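Local atomic coordinates of D-hydantoinase (Ralstonia pickettii, PDB entry 1NFG), a protein that probably hydrolyses the cyclic amide bond of D-hydantoin derivatives stereospecifically, using two zinc ions bound in each subunit. Residues 60-71 against 314-325; 73-81 against 110-121. One frame throughout, in Å; residues are numbered along the deposited sequence.

Contact 1: 60-71 against 314-325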
loop_
_atom_site.group_PDB
_atom_site.type_symbol
_atom_site.label_atom_id
_atom_site.label_comp_id
_atom_site.label_asym_id
_atom_site.label_seq_id
_atom_site.Cartn_x
_atom_site.Cartn_y
_atom_site.Cartn_z
ATOM N N VAL A 60 20.648 -31.668 0.764
ATOM C CA VAL A 60 21.247 -32.817 0.106
ATOM C C VAL A 60 21.122 -34.157 0.847
ATOM O O VAL A 60 20.785 -35.175 0.239
ATOM C CB VAL A 60 22.724 -32.501 -0.186
ATOM C CG1 VAL A 60 23.425 -33.710 -0.693
ATOM C CG2 VAL A 60 22.807 -31.390 -1.218
ATOM N N GLU A 61 21.395 -34.153 2.150
ATOM C CA GLU A 61 21.308 -35.361 2.973
ATOM C C GLU A 61 20.597 -35.013 4.276
ATOM O O GLU A 61 21.071 -34.187 5.054
ATOM C CB GLU A 61 22.705 -35.897 3.276
ATOM C CG GLU A 61 22.790 -37.407 3.313
ATOM C CD GLU A 61 24.207 -37.890 3.529
ATOM O OE1 GLU A 61 24.665 -37.875 4.686
ATOM O OE2 GLU A 61 24.871 -38.269 2.544
ATOM N N THR A 62 19.467 -35.660 4.521
ATOM C CA THR A 62 18.680 -35.369 5.709
ATOM C C THR A 62 18.080 -36.589 6.388
ATOM O O THR A 62 17.919 -37.645 5.772
ATOM C CB THR A 62 17.540 -34.383 5.338
ATOM O OG1 THR A 62 18.039 -33.045 5.401
ATOM C CG2 THR A 62 16.344 -34.529 6.262
ATOM N N VAL A 63 17.759 -36.427 7.669
ATOM C CA VAL A 63 17.126 -37.474 8.469
ATOM C C VAL A 63 15.902 -36.861 9.167
ATOM O O VAL A 63 16.041 -36.073 10.106
ATOM C CB VAL A 63 18.095 -38.046 9.539
ATOM C CG1 VAL A 63 17.373 -39.083 10.388
ATOM C CG2 VAL A 63 19.307 -38.674 8.867
ATOM N N SER A 64 14.706 -37.210 8.686
ATOM C CA SER A 64 13.457 -36.695 9.254
ATOM C C SER A 64 12.596 -37.795 9.868
ATOM O O SER A 64 12.098 -38.683 9.172
ATOM C CB SER A 64 12.639 -35.958 8.191
ATOM O OG SER A 64 11.347 -35.630 8.683
ATOM N N PHE A 65 12.416 -37.709 11.181
ATOM C CA PHE A 65 11.628 -38.678 11.922
ATOM C C PHE A 65 12.215 -40.080 11.762
ATOM O O PHE A 65 11.586 -40.974 11.188
ATOM C CB PHE A 65 10.168 -38.657 11.448
ATOM C CG PHE A 65 9.202 -39.253 12.440
ATOM C CD1 PHE A 65 9.021 -38.668 13.694
ATOM C CD2 PHE A 65 8.480 -40.407 12.129
ATOM C CE1 PHE A 65 8.135 -39.222 14.627
ATOM C CE2 PHE A 65 7.589 -40.970 13.054
ATOM C CZ PHE A 65 7.417 -40.375 14.306
ATOM N N ASN A 66 13.439 -40.250 12.261
ATOM C CA ASN A 66 14.141 -41.532 12.224
ATOM C C ASN A 66 14.481 -42.076 10.831
ATOM O O ASN A 66 15.387 -42.898 10.690
ATOM C CB ASN A 66 13.332 -42.576 13.000
ATOM C CG ASN A 66 14.031 -43.916 13.077
ATOM O OD1 ASN A 66 15.157 -44.016 13.571
ATOM N ND2 ASN A 66 13.366 -44.959 12.590
ATOM N N THR A 67 13.761 -41.626 9.808
ATOM C CA THR A 67 14.014 -42.087 8.443
ATOM C C THR A 67 14.987 -41.151 7.713
ATOM O O THR A 67 15.064 -39.957 8.017
ATOM C CB THR A 67 12.694 -42.195 7.636
ATOM O OG1 THR A 67 12.959 -42.781 6.356
ATOM C CG2 THR A 67 12.073 -40.821 7.432
ATOM N N GLN A 68 15.729 -41.698 6.755
ATOM C CA GLN A 68 16.696 -40.912 5.997
ATOM C C GLN A 68 16.225 -40.577 4.591
ATOM O O GLN A 68 15.405 -41.289 4.010
ATOM C CB GLN A 68 18.021 -41.654 5.892
ATOM C CG GLN A 68 18.638 -42.015 7.216
ATOM C CD GLN A 68 20.051 -42.528 7.051
ATOM O OE1 GLN A 68 20.940 -41.792 6.618
ATOM N NE2 GLN A 68 20.266 -43.798 7.386
ATOM N N SER A 69 16.768 -39.492 4.048
ATOM C CA SER A 69 16.426 -39.047 2.705
ATOM C C SER A 69 17.020 -39.969 1.647
ATOM O O SER A 69 18.084 -40.560 1.844
ATOM C CB SER A 69 16.921 -37.617 2.490
ATOM O OG SER A 69 18.283 -37.486 2.861
ATOM N N ALA A 70 16.323 -40.088 0.523
ATOM C CA ALA A 70 16.764 -40.939 -0.572
ATOM C C ALA A 70 18.142 -40.529 -1.090
ATOM O O ALA A 70 18.981 -41.380 -1.371
ATOM C CB ALA A 70 15.743 -40.896 -1.698
ATOM N N ASP A 71 18.369 -39.226 -1.219
ATOM C CA ASP A 71 19.649 -38.729 -1.700
ATOM C C ASP A 71 20.642 -38.555 -0.574
ATOM O O ASP A 71 20.267 -38.345 0.577
ATOM C CB ASP A 71 19.499 -37.375 -2.410
ATOM C CG ASP A 71 19.259 -37.513 -3.895
ATOM O OD1 ASP A 71 19.754 -38.491 -4.494
ATOM O OD2 ASP A 71 18.589 -36.631 -4.468
ATOM N N HIS A 314 16.057 -28.313 -2.487
ATOM C CA HIS A 314 16.111 -29.726 -2.844
ATOM C C HIS A 314 15.980 -30.692 -1.663
ATOM O O HIS A 314 16.742 -30.626 -0.689
ATOM C CB HIS A 314 17.423 -30.021 -3.589
ATOM C CG HIS A 314 17.570 -31.449 -4.014
ATOM N ND1 HIS A 314 16.955 -31.957 -5.139
ATOM C CD2 HIS A 314 18.229 -32.486 -3.444
ATOM C CE1 HIS A 314 17.229 -33.246 -5.243
ATOM N NE2 HIS A 314 18.000 -33.592 -4.226
ATOM N N CYS A 315 15.005 -31.587 -1.777
ATOM C CA CYS A 315 14.742 -32.611 -0.776
ATOM C C CYS A 315 14.555 -33.936 -1.506
ATOM O O CYS A 315 14.297 -33.959 -2.712
ATOM C CB CYS A 315 13.480 -32.283 0.022
ATOM S SG CYS A 315 13.673 -30.895 1.145
ATOM N N SER A 316 14.676 -35.039 -0.781
ATOM C CA SER A 316 14.528 -36.342 -1.404
ATOM C C SER A 316 13.715 -37.321 -0.573
ATOM O O SER A 316 14.264 -38.097 0.207
ATOM C CB SER A 316 15.914 -36.923 -1.708
ATOM O OG SER A 316 16.826 -36.631 -0.658
ATOM N N TRP A 317 12.398 -37.276 -0.735
ATOM C CA TRP A 317 11.520 -38.187 -0.021
ATOM C C TRP A 317 10.853 -39.067 -1.068
ATOM O O TRP A 317 9.956 -38.623 -1.783
ATOM C CB TRP A 317 10.465 -37.414 0.765
ATOM C CG TRP A 317 11.036 -36.494 1.789
ATOM C CD1 TRP A 317 10.814 -35.151 1.894
ATOM C CD2 TRP A 317 11.928 -36.838 2.856
ATOM N NE1 TRP A 317 11.514 -34.635 2.957
ATOM C CE2 TRP A 317 12.207 -35.648 3.567
ATOM C CE3 TRP A 317 12.520 -38.033 3.282
ATOM C CZ2 TRP A 317 13.054 -35.617 4.683
ATOM C CZ3 TRP A 317 13.364 -38.004 4.393
ATOM C CH2 TRP A 317 13.622 -36.802 5.080
ATOM N N LEU A 318 11.314 -40.308 -1.167
ATOM C CA LEU A 318 10.773 -41.251 -2.132
ATOM C C LEU A 318 9.262 -41.191 -2.148
ATOM O O LEU A 318 8.619 -41.156 -1.099
ATOM C CB LEU A 318 11.209 -42.675 -1.795
ATOM C CG LEU A 318 12.701 -42.991 -1.831
ATOM C CD1 LEU A 318 12.899 -44.431 -1.395
ATOM C CD2 LEU A 318 13.257 -42.768 -3.233
ATOM N N PHE A 319 8.692 -41.170 -3.345
ATOM C CA PHE A 319 7.252 -41.134 -3.457
ATOM C C PHE A 319 6.718 -42.406 -2.820
ATOM O O PHE A 319 5.705 -42.381 -2.120
ATOM C CB PHE A 319 6.821 -41.072 -4.919
ATOM C CG PHE A 319 5.338 -41.138 -5.104
ATOM C CD1 PHE A 319 4.502 -40.233 -4.452
ATOM C CD2 PHE A 319 4.769 -42.106 -5.923
ATOM C CE1 PHE A 319 3.121 -40.293 -4.612
ATOM C CE2 PHE A 319 3.388 -42.176 -6.091
ATOM C CZ PHE A 319 2.561 -41.267 -5.434
ATOM N N LYS A 320 7.411 -43.515 -3.062
ATOM C CA LYS A 320 6.996 -44.792 -2.504
ATOM C C LYS A 320 7.493 -44.963 -1.071
ATOM O O LYS A 320 6.708 -45.018 -0.124
ATOM C CB LYS A 320 7.504 -45.941 -3.363
ATOM C CG LYS A 320 6.866 -47.257 -2.979
ATOM C CD LYS A 320 7.266 -48.390 -3.905
ATOM C CE LYS A 320 6.565 -49.688 -3.513
ATOM N NZ LYS A 320 6.920 -50.804 -4.438
ATOM N N GLY A 321 8.799 -45.033 -0.893
ATOM C CA GLY A 321 9.306 -45.199 0.454
ATOM C C GLY A 321 8.887 -44.192 1.523
ATOM O O GLY A 321 8.496 -44.590 2.619
ATOM N N HIS A 322 8.937 -42.898 1.213
ATOM C CA HIS A 322 8.632 -41.858 2.202
ATOM C C HIS A 322 7.276 -41.140 2.168
ATOM O O HIS A 322 6.613 -41.014 3.200
ATOM C CB HIS A 322 9.753 -40.820 2.163
ATOM C CG HIS A 322 11.123 -41.423 2.175
ATOM N ND1 HIS A 322 11.614 -42.137 3.246
ATOM C CD2 HIS A 322 12.087 -41.463 1.226
ATOM C CE1 HIS A 322 12.820 -42.591 2.957
ATOM N NE2 HIS A 322 13.131 -42.195 1.736
ATOM N N LYS A 323 6.874 -40.644 1.002
ATOM C CA LYS A 323 5.596 -39.940 0.885
ATOM C C LYS A 323 4.454 -40.840 1.360
ATOM O O LYS A 323 3.442 -40.366 1.886
ATOM C CB LYS A 323 5.356 -39.520 -0.571
ATOM C CG LYS A 323 6.348 -38.487 -1.100
ATOM C CD LYS A 323 6.222 -37.158 -0.362
ATOM C CE LYS A 323 7.164 -36.113 -0.926
ATOM N NZ LYS A 323 6.945 -34.801 -0.277
ATOM N N ASP A 324 4.647 -42.140 1.175
ATOM C CA ASP A 324 3.675 -43.151 1.555
ATOM C C ASP A 324 3.105 -43.028 2.960
ATOM O O ASP A 324 1.907 -43.211 3.157
ATOM C CB ASP A 324 4.283 -44.540 1.385
ATOM C CG ASP A 324 3.812 -45.220 0.125
ATOM O OD1 ASP A 324 2.582 -45.241 -0.107
ATOM O OD2 ASP A 324 4.653 -45.740 -0.632
ATOM N N ARG A 325 3.948 -42.739 3.943
ATOM C CA ARG A 325 3.445 -42.619 5.297
ATOM C C ARG A 325 2.613 -41.351 5.419
ATOM O O ARG A 325 2.960 -40.424 6.146
ATOM C CB ARG A 325 4.594 -42.623 6.312
ATOM C CG ARG A 325 5.586 -41.485 6.205
ATOM C CD ARG A 325 6.585 -41.560 7.356
ATOM N NE ARG A 325 7.533 -40.447 7.354
ATOM C CZ ARG A 325 8.572 -40.347 8.180
ATOM N NH1 ARG A 325 8.798 -41.296 9.082
ATOM N NH2 ARG A 325 9.387 -39.300 8.104
#

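Contact 2: 73-81 against 110-121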
loop_
_atom_site.group_PDB
_atom_site.type_symbol
_atom_site.label_atom_id
_atom_site.label_comp_id
_atom_site.label_asym_id
_atom_site.label_seq_id
_atom_site.Cartn_x
_atom_site.Cartn_y
_atom_site.Cartn_z
ATOM N N PHE A 73 24.835 -36.866 0.161
ATOM C CA PHE A 73 25.675 -35.791 -0.333
ATOM C C PHE A 73 26.298 -36.180 -1.678
ATOM O O PHE A 73 26.549 -35.326 -2.526
ATOM C CB PHE A 73 26.761 -35.489 0.688
ATOM C CG PHE A 73 26.874 -34.042 1.035
ATOM C CD1 PHE A 73 27.504 -33.154 0.171
ATOM C CD2 PHE A 73 26.357 -33.563 2.232
ATOM C CE1 PHE A 73 27.620 -31.800 0.500
ATOM C CE2 PHE A 73 26.464 -32.219 2.571
ATOM C CZ PHE A 73 27.098 -31.334 1.708
ATOM N N ALA A 74 26.527 -37.477 -1.875
ATOM C CA ALA A 74 27.127 -37.976 -3.107
ATOM C C ALA A 74 26.153 -38.048 -4.278
ATOM O O ALA A 74 26.459 -37.574 -5.368
ATOM C CB ALA A 74 27.735 -39.341 -2.863
ATOM N N THR A 75 24.988 -38.652 -4.063
ATOM C CA THR A 75 23.995 -38.776 -5.126
ATOM C C THR A 75 23.440 -37.430 -5.575
ATOM O O THR A 75 23.126 -37.242 -6.749
ATOM C CB THR A 75 22.799 -39.644 -4.691
ATOM O OG1 THR A 75 22.266 -39.142 -3.457
ATOM C CG2 THR A 75 23.217 -41.085 -4.520
ATOM N N ALA A 76 23.310 -36.494 -4.643
ATOM C CA ALA A 76 22.771 -35.181 -4.978
ATOM C C ALA A 76 23.759 -34.333 -5.773
ATOM O O ALA A 76 23.411 -33.811 -6.835
ATOM C CB ALA A 76 22.346 -34.442 -3.705
ATOM N N THR A 77 24.984 -34.195 -5.261
ATOM C CA THR A 77 26.005 -33.399 -5.939
ATOM C C THR A 77 26.263 -33.892 -7.356
ATOM O O THR A 77 26.602 -33.106 -8.234
ATOM C CB THR A 77 27.340 -33.393 -5.172
ATOM O OG1 THR A 77 27.724 -34.738 -4.866
ATOM C CG2 THR A 77 27.214 -32.582 -3.889
ATOM N N VAL A 78 26.103 -35.188 -7.590
ATOM C CA VAL A 78 26.311 -35.700 -8.934
ATOM C C VAL A 78 25.192 -35.172 -9.821
ATOM O O VAL A 78 25.438 -34.741 -10.950
ATOM C CB VAL A 78 26.327 -37.256 -8.966
ATOM C CG1 VAL A 78 26.230 -37.769 -10.408
ATOM C CG2 VAL A 78 27.617 -37.763 -8.332
ATOM N N ALA A 79 23.965 -35.202 -9.306
ATOM C CA ALA A 79 22.813 -34.709 -10.054
ATOM C C ALA A 79 22.994 -33.209 -10.292
ATOM O O ALA A 79 22.717 -32.695 -11.378
ATOM C CB ALA A 79 21.532 -34.970 -9.279
ATOM N N ALA A 80 23.478 -32.513 -9.270
ATOM C CA ALA A 80 23.704 -31.084 -9.377
ATOM C C ALA A 80 24.629 -30.792 -10.560
ATOM O O ALA A 80 24.338 -29.926 -11.389
ATOM C CB ALA A 80 24.317 -30.554 -8.086
ATOM N N ALA A 81 25.736 -31.522 -10.639
ATOM C CA ALA A 81 26.704 -31.331 -11.713
ATOM C C ALA A 81 26.069 -31.562 -13.072
ATOM O O ALA A 81 26.252 -30.771 -13.995
ATOM C CB ALA A 81 27.883 -32.274 -11.527
ATOM N N MET A 110 29.615 -36.288 6.198
ATOM C CA MET A 110 28.790 -36.591 5.034
ATOM C C MET A 110 29.339 -36.047 3.714
ATOM O O MET A 110 29.240 -36.706 2.678
ATOM C CB MET A 110 27.383 -36.040 5.241
ATOM C CG MET A 110 26.611 -36.679 6.377
ATOM S SD MET A 110 25.049 -35.805 6.682
ATOM C CE MET A 110 25.625 -34.634 7.854
ATOM N N ALA A 111 29.912 -34.848 3.750
ATOM C CA ALA A 111 30.432 -34.221 2.541
ATOM C C ALA A 111 31.859 -34.626 2.171
ATOM O O ALA A 111 32.119 -35.040 1.034
ATOM C CB ALA A 111 30.346 -32.704 2.675
ATOM N N GLY A 112 32.774 -34.490 3.130
ATOM C CA GLY A 112 34.169 -34.832 2.905
ATOM C C GLY A 112 34.424 -36.048 2.029
ATOM O O GLY A 112 33.966 -37.161 2.323
ATOM N N GLY A 113 35.158 -35.826 0.943
ATOM C CA GLY A 113 35.490 -36.892 0.018
ATOM C C GLY A 113 34.313 -37.551 -0.668
ATOM O O GLY A 113 34.470 -38.625 -1.245
ATOM N N LYS A 114 33.138 -36.922 -0.634
ATOM C CA LYS A 114 31.965 -37.527 -1.265
ATOM C C LYS A 114 31.176 -36.604 -2.188
ATOM O O LYS A 114 30.298 -37.069 -2.922
ATOM C CB LYS A 114 31.035 -38.089 -0.190
ATOM C CG LYS A 114 31.759 -38.889 0.878
ATOM C CD LYS A 114 30.793 -39.431 1.908
ATOM C CE LYS A 114 31.517 -39.949 3.142
ATOM N NZ LYS A 114 30.555 -40.586 4.080
ATOM N N SER A 115 31.488 -35.308 -2.155
ATOM C CA SER A 115 30.810 -34.312 -2.992
ATOM C C SER A 115 31.394 -34.202 -4.389
ATOM O O SER A 115 32.588 -33.937 -4.545
ATOM C CB SER A 115 30.894 -32.927 -2.359
ATOM O OG SER A 115 30.221 -32.893 -1.122
ATOM N N ALA A 116 30.550 -34.380 -5.402
ATOM C CA ALA A 116 31.001 -34.270 -6.785
ATOM C C ALA A 116 31.370 -32.820 -7.103
ATOM O O ALA A 116 32.206 -32.569 -7.973
ATOM C CB ALA A 116 29.913 -34.748 -7.732
ATOM N N ILE A 117 30.750 -31.877 -6.389
ATOM C CA ILE A 117 30.987 -30.447 -6.599
ATOM C C ILE A 117 31.300 -29.749 -5.281
ATOM O O ILE A 117 31.135 -30.328 -4.208
ATOM C CB ILE A 117 29.749 -29.759 -7.222
ATOM C CG1 ILE A 117 28.599 -29.763 -6.202
ATOM C CG2 ILE A 117 29.339 -30.484 -8.504
ATOM C CD1 ILE A 117 27.289 -29.158 -6.687
ATOM N N ASP A 118 31.744 -28.496 -5.372
ATOM C CA ASP A 118 32.090 -27.705 -4.196
ATOM C C ASP A 118 30.861 -27.377 -3.353
ATOM O O ASP A 118 29.735 -27.360 -3.860
ATOM C CB ASP A 118 32.832 -26.435 -4.630
ATOM C CG ASP A 118 34.267 -26.726 -5.077
ATOM O OD1 ASP A 118 34.572 -27.911 -5.330
ATOM O OD2 ASP A 118 35.087 -25.786 -5.178
ATOM N N TYR A 119 31.076 -27.125 -2.064
ATOM C CA TYR A 119 29.968 -26.855 -1.155
ATOM C C TYR A 119 30.347 -26.014 0.058
ATOM O O TYR A 119 31.494 -26.032 0.512
ATOM C CB TYR A 119 29.386 -28.183 -0.671
ATOM C CG TYR A 119 30.409 -29.040 0.043
ATOM C CD1 TYR A 119 30.728 -28.812 1.383
ATOM C CD2 TYR A 119 31.132 -30.014 -0.648
ATOM C CE1 TYR A 119 31.750 -29.527 2.015
ATOM C CE2 TYR A 119 32.157 -30.734 -0.027
ATOM C CZ TYR A 119 32.461 -30.482 1.301
ATOM O OH TYR A 119 33.487 -31.172 1.906
ATOM N N GLY A 120 29.361 -25.278 0.568
ATOM C CA GLY A 120 29.541 -24.445 1.746
ATOM C C GLY A 120 28.420 -24.839 2.692
ATOM O O GLY A 120 27.596 -25.683 2.328
ATOM N N TYR A 121 28.369 -24.263 3.893
ATOM C CA TYR A 121 27.298 -24.619 4.830
ATOM C C TYR A 121 26.551 -23.431 5.400
ATOM O O TYR A 121 27.124 -22.364 5.614
ATOM C CB TYR A 121 27.816 -25.377 6.066
ATOM C CG TYR A 121 28.594 -26.661 5.867
ATOM C CD1 TYR A 121 28.275 -27.563 4.850
ATOM C CD2 TYR A 121 29.624 -26.997 6.751
ATOM C CE1 TYR A 121 28.970 -28.770 4.721
ATOM C CE2 TYR A 121 30.321 -28.198 6.634
ATOM C CZ TYR A 121 29.995 -29.077 5.620
ATOM O OH TYR A 121 30.709 -30.249 5.494
#

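Contact 1: 60-71 against 314-325
Ala70 and Ser316 bring the two backbones closest, with CA atoms 5.2 Å apart, and Ala70 N donates to Ser316 O (2.9 Å, N-H...O angle 160°). Both segments are loops of the TIM barrel on the zinc side: 60-71 comes directly after the zinc ligands His57, in strand 48-58, and His59, just past its end, while 314-325 starts directly after the zinc ligand Asp313. The first loop folds into a short beta hairpin with a type I' turn at Ser64-Thr67, and the second packs against it. Ser316 grips the base of this hairpin through two atoms. Its OG, placed between backbone N and carbonyl carbon (chi1 39°), takes a second hydrogen bond, from Asp71 N at 3.1 Å. The carboxylate of the same residue, Asp71, reaches His314: NE2, with the acceptor lying in the ring plane, donates to OD2 at 3.1 Å, meeting it on the anti side and 20° out of the carboxylate plane. Both groups have second partners, since Asn408 also bonds to Asp71 OD2 and Gly339 N to His314 ND1, so the pair is held from several directions. Trp317 supplies the apolar centre. Its CB points away from the hairpin, yet the benzene part of the indole turns back to it, where CH2 meets Ser64 CB at 3.4 Å and Thr62 CG2 at 3.7 Å, while CZ3 lies against Ser69 CA. This indole is about 6 Å from the side chain of Asn335, a probable substrate-binding residue. Beyond the Ser316 bonds, Ala70 CB packs on Leu318 CD2, 3.5 Å away.

Contact 2: 73-81 against 110-121
In the barrel wall of this amidohydrolase, helix 73-82 packs beside the end of the next helix, 100-111, and the turn that leads into strand 118-124; Phe73 and Thr77 carry most of the contact. The Phe73 ring fits between the helix end and the strand. Ala111 CB stands almost squarely over one face in a CH-pi contact, 3.6 Å from the ring centroid, and the CB of Met110 comes up to CD2. With an edge, through CE1, Phe73 addresses the face of Tyr119 in a T-shaped stack, the centroids 5.4 Å apart and the planes at 71°. One turn along the helix, Thr77 OG1 accepts a hydrogen bond from Ala116 N at 2.9 Å, nearly straight (172°). The same hydroxyl donates back to Phe73 O, at 2.7 Å and in the carbonyl plane; chi1 near 51° puts it where it can do both. Further along, the Ile117 side chain lies against the helix with its two methyl groups on neighbouring alanines: CD1 touches Ala80 CB at 3.6 Å and CG2 touches Ala81 CB at 3.8 Å. The small side chains of Ala80 and Ala81 are consistent with the close approach of Ile117. Because the Thr77 hydroxyl spends its proton on its own helix and offers its oxygen to the turn, a buried backbone N-H is satisfied, and the polar link sits amid otherwise largely apolar packing.

Followed from the N terminus, the chain leaves strand 48-58, makes the hairpin of 60-71 and enters helix 73-82 almost at once. Contact 2 closes first, joining that helix to residues 110-121 after only one further strand and helix, 85-93 and 100-111. Contact 1 closes much later, when the loop after strand 310-311 returns to the hairpin, so the short closure lies wholly within the long one. The former is local packing in the barrel wall, whereas the latter brings an early and a late barrel loop together near the zinc site. They meet at Glu61, whose OE2 probably accepts a hydrogen bond from Phe73 N, and at Val60, which packs on Phe73 and Ala76.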